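Local coordinates for iron-regulated ABC transporter siderophore-binding protein SirA (PDB 3MWF) that binds the iron(III) complex of the siderophore staphyloferrin B and probably delivers it to an iron-regulated ABC transporter, at residues 167-172 with 227-232; 172-177 with 206-211. All blocks are in the same frame, centred on the assembly; numbering follows the deposited sequence.

Contact 1: residues 167-172 with 227-232; sequences NFRADH and KSDPNA. With SE8 (5-[(2-{[(3S)-5-{[(2S)-2-amino-2-carboxyethyl]amino}-3-carboxy-3-hydroxy-5-oxopentanoyl]amino}ethyl)amino]-2,5-dioxopentanoic acid), chain C.
A parallel strand pairing that gives way to side-chain bonds joins N167-A170 to K227-D229, where strands 163-168 and 222-227 run out into loops beside the siderophore, in a partly buried contact. F168 pairs with K227 as a parallel bridge, and S228 N donates to F168 O at 3.3 Å. Beyond this pair the D229 carboxylate, rather than a backbone carbonyl, accepts from A170 N: its CG lies anti to the backbone N (chi1 -169°), and OD2 takes the A170 N-H at 2.9 Å through the anti lone pair. The methyl groups of A170 and A232 touch beside it, A232 closing the type I turn that begins at D229.

N167 works in both directions. Its ND2 gives an almost straight bond of 3.1 Å to S228 O, lying in its own amide plane and on a carbonyl lone pair, while its OD1 accepts from R169 NE at 2.8 Å, within the guanidinium plane. S228 O in turn sits over one face of that guanidinium, offset toward the rim, without being hydrogen-bonded to it. Held at NE by N167, the R169 head presents NH1 and NH2 to the siderophore carbonyl O22, each at 3.0 Å, with O22 at the guanidinium edge. D229 OD1 adds a long salt bridge of 3.7 Å to NH1, and P230 CD lies against O22 at 3.4 Å. Farther out, S228 OG bonds E268, and K227 NZ forms salt bridges with D265 and E242. Loops following the C-terminal ends of parallel strands supply ligand-binding side chains here, as in other periplasmic-binding-protein domains of ABC transporters, and R169 and P230 belong to the staphyloferrin B pocket.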
ATOM      1  N   ASN A 167      11.554   6.697   2.373  1.00 10.96           N
ATOM      2  CA  ASN A 167      11.598   5.482   3.219  1.00 11.35           C
ATOM      3  C   ASN A 167      13.036   5.082   3.445  1.00 11.58           C
ATOM      4  O   ASN A 167      13.766   4.694   2.503  1.00 12.00           O
ATOM      5  CB  ASN A 167      10.795   4.381   2.502  1.00 10.57           C
ATOM      6  CG  ASN A 167      11.110   2.947   2.967  1.00 12.86           C
ATOM      7  OD1 ASN A 167      11.197   2.048   2.123  1.00 14.17           O
ATOM      8  ND2 ASN A 167      11.275   2.724   4.282  1.00 12.81           N
ATOM      9  N   PHE A 168      13.473   5.176   4.704  1.00 12.50           N
ATOM     10  CA  PHE A 168      14.813   4.704   5.035  1.00 12.23           C
ATOM     11  C   PHE A 168      14.766   3.197   5.286  1.00 12.49           C
ATOM     12  O   PHE A 168      13.910   2.720   6.057  1.00 14.45           O
ATOM     13  CB  PHE A 168      15.370   5.446   6.246  1.00 12.48           C
ATOM     14  CG  PHE A 168      15.556   6.907   5.982  1.00 12.82           C
ATOM     15  CD1 PHE A 168      16.442   7.306   4.990  1.00 14.57           C
ATOM     16  CD2 PHE A 168      14.820   7.860   6.671  1.00 14.38           C
ATOM     17  CE1 PHE A 168      16.621   8.643   4.691  1.00 14.74           C
ATOM     18  CE2 PHE A 168      15.007   9.236   6.389  1.00 15.79           C
ATOM     19  CZ  PHE A 168      15.903   9.617   5.381  1.00 15.76           C
ATOM     20  N   ARG A 169      15.645   2.466   4.600  1.00 11.67           N
ATOM     21  CA  ARG A 169      15.723   0.993   4.760  1.00 12.76           C
ATOM     22  C   ARG A 169      17.066   0.661   5.377  1.00 13.78           C
ATOM     23  O   ARG A 169      17.823   1.557   5.731  1.00 14.58           O
ATOM     24  CB  ARG A 169      15.563   0.295   3.418  1.00 12.75           C
ATOM     25  CG  ARG A 169      14.210   0.576   2.737  1.00 14.98           C
ATOM     26  CD  ARG A 169      13.592  -0.732   2.158  1.00 19.63           C
ATOM     27  NE  ARG A 169      12.152  -0.549   2.102  1.00 23.01           N
ATOM     28  CZ  ARG A 169      11.246  -1.481   2.274  1.00 18.43           C
ATOM     29  NH1 ARG A 169      11.571  -2.769   2.543  1.00 12.65           N
ATOM     30  NH2 ARG A 169       9.991  -1.106   2.186  1.00 21.88           N
ATOM     31  N   ALA A 170      17.372  -0.622   5.514  1.00 14.65           N
ATOM     32  CA  ALA A 170      18.608  -1.023   6.195  1.00 15.19           C
ATOM     33  C   ALA A 170      19.892  -0.668   5.420  1.00 16.25           C
ATOM     34  O   ALA A 170      20.952  -0.424   6.029  1.00 17.44           O
ATOM     35  CB  ALA A 170      18.562  -2.565   6.489  1.00 15.99           C
ATOM     36  N   ASP A 171      19.809  -0.663   4.087  1.00 16.02           N
ATOM     37  CA  ASP A 171      21.011  -0.548   3.236  1.00 17.42           C
ATOM     38  C   ASP A 171      20.781   0.360   2.020  1.00 16.84           C
ATOM     39  O   ASP A 171      21.596   0.382   1.092  1.00 17.91           O
ATOM     40  CB  ASP A 171      21.471  -1.942   2.770  1.00 18.18           C
ATOM     41  CG  ASP A 171      20.379  -2.697   1.991  1.00 21.64           C
ATOM     42  OD1 ASP A 171      19.282  -2.123   1.719  1.00 23.39           O
ATOM     43  OD2 ASP A 171      20.602  -3.889   1.665  1.00 25.84           O
ATOM     44  N   HIS A 172      19.669   1.102   2.026  1.00 16.17           N
ATOM     45  CA  HIS A 172      19.357   2.051   0.948  1.00 14.90           C
ATOM     46  C   HIS A 172      18.177   2.907   1.361  1.00 13.90           C
ATOM     47  O   HIS A 172      17.631   2.724   2.447  1.00 14.40           O
ATOM     48  CB  HIS A 172      19.091   1.343  -0.413  1.00 14.85           C
ATOM     49  CG  HIS A 172      17.784   0.601  -0.498  1.00 16.05           C
ATOM     50  ND1 HIS A 172      17.580  -0.622   0.109  1.00 18.08           N
ATOM     51  CD2 HIS A 172      16.627   0.893  -1.153  1.00 16.63           C
ATOM     52  CE1 HIS A 172      16.354  -1.048  -0.154  1.00 19.67           C
ATOM     53  NE2 HIS A 172      15.756  -0.150  -0.925  1.00 17.45           N
ATOM     54  N   LYS A 227      10.182   4.799   8.327  1.00 14.41           N
ATOM     55  CA  LYS A 227      11.302   3.904   8.645  1.00 13.92           C
ATOM     56  C   LYS A 227      10.726   2.496   8.526  1.00 14.07           C
ATOM     57  O   LYS A 227       9.822   2.134   9.284  1.00 15.07           O
ATOM     58  CB  LYS A 227      11.798   4.177  10.072  1.00 14.98           C
ATOM     59  CG  LYS A 227      12.682   5.421  10.140  1.00 18.65           C
ATOM     60  CD  LYS A 227      13.149   5.698  11.576  1.00 27.09           C
ATOM     61  CE  LYS A 227      12.063   6.334  12.417  1.00 30.18           C
ATOM     62  NZ  LYS A 227      11.842   7.781  12.038  1.00 35.56           N
ATOM     63  N   SER A 228      11.189   1.727   7.546  1.00 12.59           N
ATOM     64  CA  SER A 228      10.581   0.422   7.281  1.00 13.45           C
ATOM     65  C   SER A 228      11.502  -0.452   6.462  1.00 13.09           C
ATOM     66  O   SER A 228      11.985  -0.047   5.412  1.00 13.61           O
ATOM     67  CB  SER A 228       9.240   0.601   6.546  1.00 13.17           C
ATOM     68  OG  SER A 228       8.605  -0.653   6.292  1.00 13.04           O
ATOM     69  N   ASP A 229      11.787  -1.642   6.977  1.00 12.05           N
ATOM     70  CA  ASP A 229      12.495  -2.669   6.207  1.00 12.73           C
ATOM     71  C   ASP A 229      12.188  -4.020   6.872  1.00 12.50           C
ATOM     72  O   ASP A 229      12.973  -4.508   7.727  1.00 13.26           O
ATOM     73  CB  ASP A 229      14.013  -2.391   6.136  1.00 13.07           C
ATOM     74  CG  ASP A 229      14.739  -3.276   5.133  1.00 15.78           C
ATOM     75  OD1 ASP A 229      14.184  -4.319   4.723  1.00 18.18           O
ATOM     76  OD2 ASP A 229      15.906  -2.979   4.779  1.00 14.87           O
ATOM     77  N   PRO A 230      11.037  -4.617   6.504  1.00 12.64           N
ATOM     78  CA  PRO A 230      10.504  -5.733   7.296  1.00 13.12           C
ATOM     79  C   PRO A 230      11.439  -6.911   7.390  1.00 14.85           C
ATOM     80  O   PRO A 230      11.516  -7.565   8.449  1.00 16.60           O
ATOM     81  CB  PRO A 230       9.264  -6.153   6.505  1.00 13.47           C
ATOM     82  CG  PRO A 230       8.732  -4.800   6.028  1.00 14.31           C
ATOM     83  CD  PRO A 230      10.009  -4.061   5.592  1.00 12.06           C
ATOM     84  N   ASN A 231      12.112  -7.204   6.296  1.00 15.39           N
ATOM     85  CA  ASN A 231      12.978  -8.376   6.281  1.00 17.48           C
ATOM     86  C   ASN A 231      14.454  -8.172   6.659  1.00 17.85           C
ATOM     87  O   ASN A 231      15.253  -9.130   6.620  1.00 18.35           O
ATOM     88  CB  ASN A 231      12.747  -9.128   4.986  1.00 18.68           C
ATOM     89  CG  ASN A 231      11.416  -9.894   5.020  1.00 20.03           C
ATOM     90  OD1 ASN A 231      10.917 -10.351   3.993  1.00 25.55           O
ATOM     91  ND2 ASN A 231      10.852 -10.047   6.217  1.00 22.20           N
ATOM     92  N   ALA A 232      14.796  -6.955   7.078  1.00 17.60           N
ATOM     93  CA  ALA A 232      16.140  -6.687   7.620  1.00 18.10           C
ATOM     94  C   ALA A 232      16.369  -7.598   8.823  1.00 19.18           C
ATOM     95  O   ALA A 232      15.491  -7.738   9.665  1.00 19.63           O
ATOM     96  CB  ALA A 232      16.302  -5.223   8.055  1.00 17.05           C
TER
HETATM   97  C1  SE8 C   1       9.822  -7.649  -0.157  1.00 15.32           C
HETATM   98  C2  SE8 C   1      10.422  -6.660   0.802  1.00 15.19           C
HETATM   99  C3  SE8 C   1       9.570  -6.537   2.056  1.00 12.64           C
HETATM  100  N4  SE8 C   1       8.258  -5.954   1.796  1.00 12.67           N
HETATM  101  C5  SE8 C   1       8.029  -4.663   1.926  1.00 14.42           C
HETATM  102  C6  SE8 C   1       6.681  -4.163   1.469  1.00 12.23           C
HETATM  103  C7  SE8 C   1       6.680  -3.903  -0.038  1.00 13.83           C
HETATM  104  C8  SE8 C   1       5.238  -3.568  -0.462  1.00 12.42           C
HETATM  105  C9  SE8 C   1       5.102  -3.067  -1.899  1.00 12.89           C
HETATM  106  N10 SE8 C   1       5.913  -3.585  -2.820  1.00 12.42           N
HETATM  107  C11 SE8 C   1       5.775  -3.147  -4.190  1.00 16.54           C
HETATM  108  C12 SE8 C   1       5.410  -4.309  -5.097  1.00 22.20           C
HETATM  109  N13 SE8 C   1       5.699  -4.027  -6.497  1.00 28.35           N
HETATM  110  C14 SE8 C   1       6.929  -4.179  -7.072  1.00 30.94           C
HETATM  111  C15 SE8 C   1       7.961  -5.037  -6.401  1.00 31.51           C
HETATM  112  C16 SE8 C   1       8.523  -4.113  -5.349  1.00 27.47           C
HETATM  113  C17 SE8 C   1       8.993  -4.766  -4.087  1.00 23.01           C
HETATM  114  C18 SE8 C   1      10.375  -4.458  -3.758  1.00 22.62           C
HETATM  115  O19 SE8 C   1       9.923  -8.876   0.108  1.00 14.72           O
HETATM  116  O20 SE8 C   1       9.294  -7.215  -1.200  1.00 13.74           O
HETATM  117  N21 SE8 C   1      10.551  -5.354   0.126  1.00 13.76           N
HETATM  118  O22 SE8 C   1       8.832  -3.870   2.379  1.00 14.01           O
HETATM  119  C23 SE8 C   1       7.658  -2.793  -0.380  1.00 13.21           C
HETATM  120  O24 SE8 C   1       7.348  -1.601  -0.135  1.00 13.16           O
HETATM  121  O25 SE8 C   1       8.757  -3.078  -0.917  1.00 12.77           O
HETATM  122  O26 SE8 C   1       7.165  -5.081  -0.708  1.00 13.11           O
HETATM  123  O27 SE8 C   1       4.251  -2.225  -2.165  1.00 12.69           O
HETATM  124  O28 SE8 C   1       7.246  -3.621  -8.106  1.00 37.49           O
HETATM  125  O29 SE8 C   1       8.245  -5.383  -3.323  1.00 16.88           O
HETATM  126  O30 SE8 C   1      10.716  -4.516  -2.581  1.00 16.43           O
HETATM  127  O31 SE8 C   1      11.174  -4.098  -4.660  1.00 27.30           O
HETATM  128  O   HOH W   1      14.593  -3.844   1.470  1.00 22.98           O

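Contact 2: residues 172-177 with 206-211; sequences HTRIYA and IIQLTS. With SE8 (5-[(2-{[(3S)-5-{[(2S)-2-amino-2-carboxyethyl]amino}-3-carboxy-3-hydroxy-5-oxopentanoyl]amino}ethyl)amino]-2,5-dioxopentanoic acid), chain C.
R174 NH1 is gripped by three oxygens: siderophore O25 at 2.8 Å, Y176 OH at 3.0 Å, and siderophore O30 in a weaker bond. R174 NH2 also donates to O30, at 3.0 Å, so the guanidinium reaches two carboxylates of staphyloferrin B. Its chain is extended from CG to NE, with CD anti to CA (chi2 175°), and NE donates to H172 NE2 at 2.9 Å nearly in both planes. This bond helps fix the rotation of the head, with NE2 as the acceptor, which is consistent with its being unprotonated. Q208 lies alongside, pointing the same way, its amide tilted 29° from the guanidinium.

Behind these groups strand 173-176 pairs antiparallel with 206-209, an edge strand of the mixed five-stranded sheet of this periplasmic-binding-protein lobe. T173 with L209 and I175 with I207 are hydrogen-bonded pairs, each joined by two backbone bonds; R174 and Q208 form the non-hydrogen-bonded pair between them. The face bearing T173, I175, I207 and L209 is mainly apolar, and I175 CD1 packs on L209 CD1 at 3.8 Å; helices 194-201 and 236-246 cover it.

On the pocket face, I206 CG2 makes a CH-pi contact over the Y176 ring, 4.0 Å from its centroid, while I206 CD1 touches Y176 CE2 and siderophore C11. Y176 OH donates to siderophore O24 at 2.6 Å, with O24 in the ring plane.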
ATOM      1  N   HIS A 172      19.669   1.102   2.026  1.00 16.17           N
ATOM      2  CA  HIS A 172      19.357   2.051   0.948  1.00 14.90           C
ATOM      3  C   HIS A 172      18.177   2.907   1.361  1.00 13.90           C
ATOM      4  O   HIS A 172      17.631   2.724   2.447  1.00 14.40           O
ATOM      5  CB  HIS A 172      19.091   1.343  -0.413  1.00 14.85           C
ATOM      6  CG  HIS A 172      17.784   0.601  -0.498  1.00 16.05           C
ATOM      7  ND1 HIS A 172      17.580  -0.622   0.109  1.00 18.08           N
ATOM      8  CD2 HIS A 172      16.627   0.893  -1.153  1.00 16.63           C
ATOM      9  CE1 HIS A 172      16.354  -1.048  -0.154  1.00 19.67           C
ATOM     10  NE2 HIS A 172      15.756  -0.150  -0.925  1.00 17.45           N
ATOM     11  N   THR A 173      17.779   3.831   0.492  1.00 13.29           N
ATOM     12  CA  THR A 173      16.661   4.689   0.775  1.00 13.51           C
ATOM     13  C   THR A 173      15.732   4.639  -0.436  1.00 13.43           C
ATOM     14  O   THR A 173      16.202   4.483  -1.558  1.00 15.68           O
ATOM     15  CB  THR A 173      17.127   6.129   1.056  1.00 13.87           C
ATOM     16  OG1 THR A 173      17.933   6.137   2.250  1.00 14.67           O
ATOM     17  CG2 THR A 173      15.945   7.084   1.241  1.00 13.46           C
ATOM     18  N   ARG A 174      14.432   4.707  -0.208  1.00 11.97           N
ATOM     19  CA  ARG A 174      13.471   4.722  -1.317  1.00 11.42           C
ATOM     20  C   ARG A 174      12.630   5.990  -1.358  1.00 11.88           C
ATOM     21  O   ARG A 174      12.414   6.627  -0.338  1.00 11.78           O
ATOM     22  CB  ARG A 174      12.520   3.528  -1.196  1.00 11.73           C
ATOM     23  CG  ARG A 174      13.237   2.175  -1.471  1.00 12.31           C
ATOM     24  CD  ARG A 174      12.248   1.064  -1.193  1.00 11.89           C
ATOM     25  NE  ARG A 174      12.894  -0.247  -1.382  1.00 11.97           N
ATOM     26  CZ  ARG A 174      12.196  -1.371  -1.532  1.00 13.42           C
ATOM     27  NH1 ARG A 174      10.863  -1.339  -1.435  1.00 11.06           N
ATOM     28  NH2 ARG A 174      12.838  -2.538  -1.713  1.00 15.99           N
ATOM     29  N   ILE A 175      12.147   6.346  -2.543  1.00 10.38           N
ATOM     30  CA  ILE A 175      11.060   7.346  -2.604  1.00 10.77           C
ATOM     31  C   ILE A 175       9.846   6.622  -3.137  1.00 11.07           C
ATOM     32  O   ILE A 175       9.920   6.017  -4.212  1.00 11.44           O
ATOM     33  CB  ILE A 175      11.397   8.524  -3.576  1.00 10.62           C
ATOM     34  CG1 ILE A 175      12.715   9.167  -3.156  1.00 11.81           C
ATOM     35  CG2 ILE A 175      10.199   9.509  -3.615  1.00  9.31           C
ATOM     36  CD1 ILE A 175      13.254  10.237  -4.225  1.00 12.14           C
ATOM     37  N   TYR A 176       8.732   6.658  -2.389  1.00 11.15           N
ATOM     38  CA  TYR A 176       7.479   6.056  -2.847  1.00 11.15           C
ATOM     39  C   TYR A 176       6.745   7.154  -3.603  1.00 11.73           C
ATOM     40  O   TYR A 176       5.871   7.806  -3.061  1.00 12.44           O
ATOM     41  CB  TYR A 176       6.654   5.474  -1.672  1.00 11.10           C
ATOM     42  CG  TYR A 176       7.207   4.154  -1.240  1.00 10.58           C
ATOM     43  CD1 TYR A 176       8.435   4.081  -0.582  1.00  9.82           C
ATOM     44  CD2 TYR A 176       6.513   2.963  -1.518  1.00 10.06           C
ATOM     45  CE1 TYR A 176       8.997   2.838  -0.225  1.00  9.03           C
ATOM     46  CE2 TYR A 176       7.051   1.726  -1.164  1.00 11.74           C
ATOM     47  CZ  TYR A 176       8.293   1.668  -0.516  1.00 11.99           C
ATOM     48  OH  TYR A 176       8.868   0.471  -0.153  1.00 12.16           O
ATOM     49  N   ALA A 177       7.177   7.368  -4.850  1.00 12.01           N
ATOM     50  CA  ALA A 177       6.628   8.410  -5.723  1.00 12.34           C
ATOM     51  C   ALA A 177       5.207   8.042  -6.108  1.00 12.73           C
ATOM     52  O   ALA A 177       4.269   8.832  -5.938  1.00 13.50           O
ATOM     53  CB  ALA A 177       7.530   8.576  -6.974  1.00 12.85           C
ATOM     54  N   ILE A 206       8.355   3.100  -7.321  1.00 15.80           N
ATOM     55  CA  ILE A 206       9.138   3.109  -6.089  1.00 15.59           C
ATOM     56  C   ILE A 206      10.572   3.219  -6.540  1.00 15.72           C
ATOM     57  O   ILE A 206      11.055   2.351  -7.283  1.00 16.81           O
ATOM     58  CB  ILE A 206       8.904   1.805  -5.285  1.00 15.86           C
ATOM     59  CG1 ILE A 206       7.427   1.734  -4.865  1.00 16.33           C
ATOM     60  CG2 ILE A 206       9.875   1.748  -4.054  1.00 15.99           C
ATOM     61  CD1 ILE A 206       6.924   0.347  -4.420  1.00 18.07           C
ATOM     62  N   ILE A 207      11.234   4.304  -6.158  1.00 14.29           N
ATOM     63  CA  ILE A 207      12.596   4.585  -6.593  1.00 14.39           C
ATOM     64  C   ILE A 207      13.590   4.175  -5.527  1.00 14.19           C
ATOM     65  O   ILE A 207      13.524   4.664  -4.400  1.00 13.29           O
ATOM     66  CB  ILE A 207      12.753   6.080  -6.892  1.00 14.10           C
ATOM     67  CG1 ILE A 207      11.727   6.477  -7.950  1.00 17.45           C
ATOM     68  CG2 ILE A 207      14.176   6.403  -7.341  1.00 16.43           C
ATOM     69  CD1 ILE A 207      11.453   7.906  -7.990  1.00 20.38           C
ATOM     70  N   GLN A 208      14.508   3.266  -5.870  1.00 14.81           N
ATOM     71  CA  GLN A 208      15.530   2.875  -4.914  1.00 16.02           C
ATOM     72  C   GLN A 208      16.700   3.785  -5.142  1.00 16.53           C
ATOM     73  O   GLN A 208      17.090   4.014  -6.306  1.00 19.75           O
ATOM     74  CB  GLN A 208      15.957   1.434  -5.151  1.00 17.37           C
ATOM     75  CG  GLN A 208      14.867   0.487  -4.873  1.00 20.40           C
ATOM     76  CD  GLN A 208      15.387  -0.934  -4.622  1.00 25.30           C
ATOM     77  OE1 GLN A 208      14.652  -1.760  -4.106  1.00 27.57           O
ATOM     78  NE2 GLN A 208      16.671  -1.215  -4.983  1.00 25.91           N
ATOM     79  N   LEU A 209      17.207   4.380  -4.070  1.00 14.43           N
ATOM     80  CA  LEU A 209      18.385   5.227  -4.154  1.00 13.90           C
ATOM     81  C   LEU A 209      19.520   4.675  -3.338  1.00 15.28           C
ATOM     82  O   LEU A 209      19.334   4.244  -2.185  1.00 15.29           O
ATOM     83  CB  LEU A 209      18.063   6.620  -3.642  1.00 13.73           C
ATOM     84  CG  LEU A 209      16.958   7.317  -4.418  1.00 14.33           C
ATOM     85  CD1 LEU A 209      16.678   8.636  -3.768  1.00 15.76           C
ATOM     86  CD2 LEU A 209      17.379   7.490  -5.910  1.00 16.42           C
ATOM     87  N   THR A 210      20.712   4.735  -3.909  1.00 15.30           N
ATOM     88  CA  THR A 210      21.872   4.129  -3.268  1.00 16.60           C
ATOM     89  C   THR A 210      22.874   5.197  -2.858  1.00 17.43           C
ATOM     90  O   THR A 210      23.808   4.901  -2.111  1.00 18.14           O
ATOM     91  CB  THR A 210      22.542   3.098  -4.211  1.00 17.12           C
ATOM     92  OG1 THR A 210      22.961   3.748  -5.417  1.00 17.73           O
ATOM     93  CG2 THR A 210      21.550   2.013  -4.618  1.00 17.50           C
ATOM     94  N   SER A 211      22.704   6.427  -3.361  1.00 16.28           N
ATOM     95  CA  SER A 211      23.666   7.502  -3.104  1.00 16.37           C
ATOM     96  C   SER A 211      22.998   8.724  -2.496  1.00 16.83           C
ATOM     97  O   SER A 211      21.956   9.145  -2.972  1.00 15.52           O
ATOM     98  CB  SER A 211      24.352   7.915  -4.398  1.00 17.78           C
ATOM     99  OG  SER A 211      25.234   9.019  -4.187  1.00 20.13           O
TER
HETATM  100  C1  SE8 C   1       9.822  -7.649  -0.157  1.00 15.32           C
HETATM  101  C2  SE8 C   1      10.422  -6.660   0.802  1.00 15.19           C
HETATM  102  C3  SE8 C   1       9.570  -6.537   2.056  1.00 12.64           C
HETATM  103  N4  SE8 C   1       8.258  -5.954   1.796  1.00 12.67           N
HETATM  104  C5  SE8 C   1       8.029  -4.663   1.926  1.00 14.42           C
HETATM  105  C6  SE8 C   1       6.681  -4.163   1.469  1.00 12.23           C
HETATM  106  C7  SE8 C   1       6.680  -3.903  -0.038  1.00 13.83           C
HETATM  107  C8  SE8 C   1       5.238  -3.568  -0.462  1.00 12.42           C
HETATM  108  C9  SE8 C   1       5.102  -3.067  -1.899  1.00 12.89           C
HETATM  109  N10 SE8 C   1       5.913  -3.585  -2.820  1.00 12.42           N
HETATM  110  C11 SE8 C   1       5.775  -3.147  -4.190  1.00 16.54           C
HETATM  111  C12 SE8 C   1       5.410  -4.309  -5.097  1.00 22.20           C
HETATM  112  N13 SE8 C   1       5.699  -4.027  -6.497  1.00 28.35           N
HETATM  113  C14 SE8 C   1       6.929  -4.179  -7.072  1.00 30.94           C
HETATM  114  C15 SE8 C   1       7.961  -5.037  -6.401  1.00 31.51           C
HETATM  115  C16 SE8 C   1       8.523  -4.113  -5.349  1.00 27.47           C
HETATM  116  C17 SE8 C   1       8.993  -4.766  -4.087  1.00 23.01           C
HETATM  117  C18 SE8 C   1      10.375  -4.458  -3.758  1.00 22.62           C
HETATM  118  O19 SE8 C   1       9.923  -8.876   0.108  1.00 14.72           O
HETATM  119  O20 SE8 C   1       9.294  -7.215  -1.200  1.00 13.74           O
HETATM  120  N21 SE8 C   1      10.551  -5.354   0.126  1.00 13.76           N
HETATM  121  O22 SE8 C   1       8.832  -3.870   2.379  1.00 14.01           O
HETATM  122  C23 SE8 C   1       7.658  -2.793  -0.380  1.00 13.21           C
HETATM  123  O24 SE8 C   1       7.348  -1.601  -0.135  1.00 13.16           O
HETATM  124  O25 SE8 C   1       8.757  -3.078  -0.917  1.00 12.77           O
HETATM  125  O26 SE8 C   1       7.165  -5.081  -0.708  1.00 13.11           O
HETATM  126  O27 SE8 C   1       4.251  -2.225  -2.165  1.00 12.69           O
HETATM  127  O28 SE8 C   1       7.246  -3.621  -8.106  1.00 37.49           O
HETATM  128  O29 SE8 C   1       8.245  -5.383  -3.323  1.00 16.88           O
HETATM  129  O30 SE8 C   1      10.716  -4.516  -2.581  1.00 16.43           O
HETATM  130  O31 SE8 C   1      11.174  -4.098  -4.660  1.00 27.30           O

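How the contacts relate
Both contacts reach the same mixed sheet: strands 163-168 and 173-176 are neighbours in it, and N167 O to R174 N is a probable backbone hydrogen bond. Contact 2, buried and nested in the loop closed by contact 1, is regular antiparallel pairing at one edge of the sheet, with an apolar face away from the ligand. Contact 1 is only partly buried and mostly loop, and side-chain amide and carboxylate groups take over from strand pairing. H172 is shared. The two contacts meet at staphyloferrin B, where R169 and R174 stand close despite their like charges, probably eased by the carboxylate-rich ligand and nearby polar acceptors.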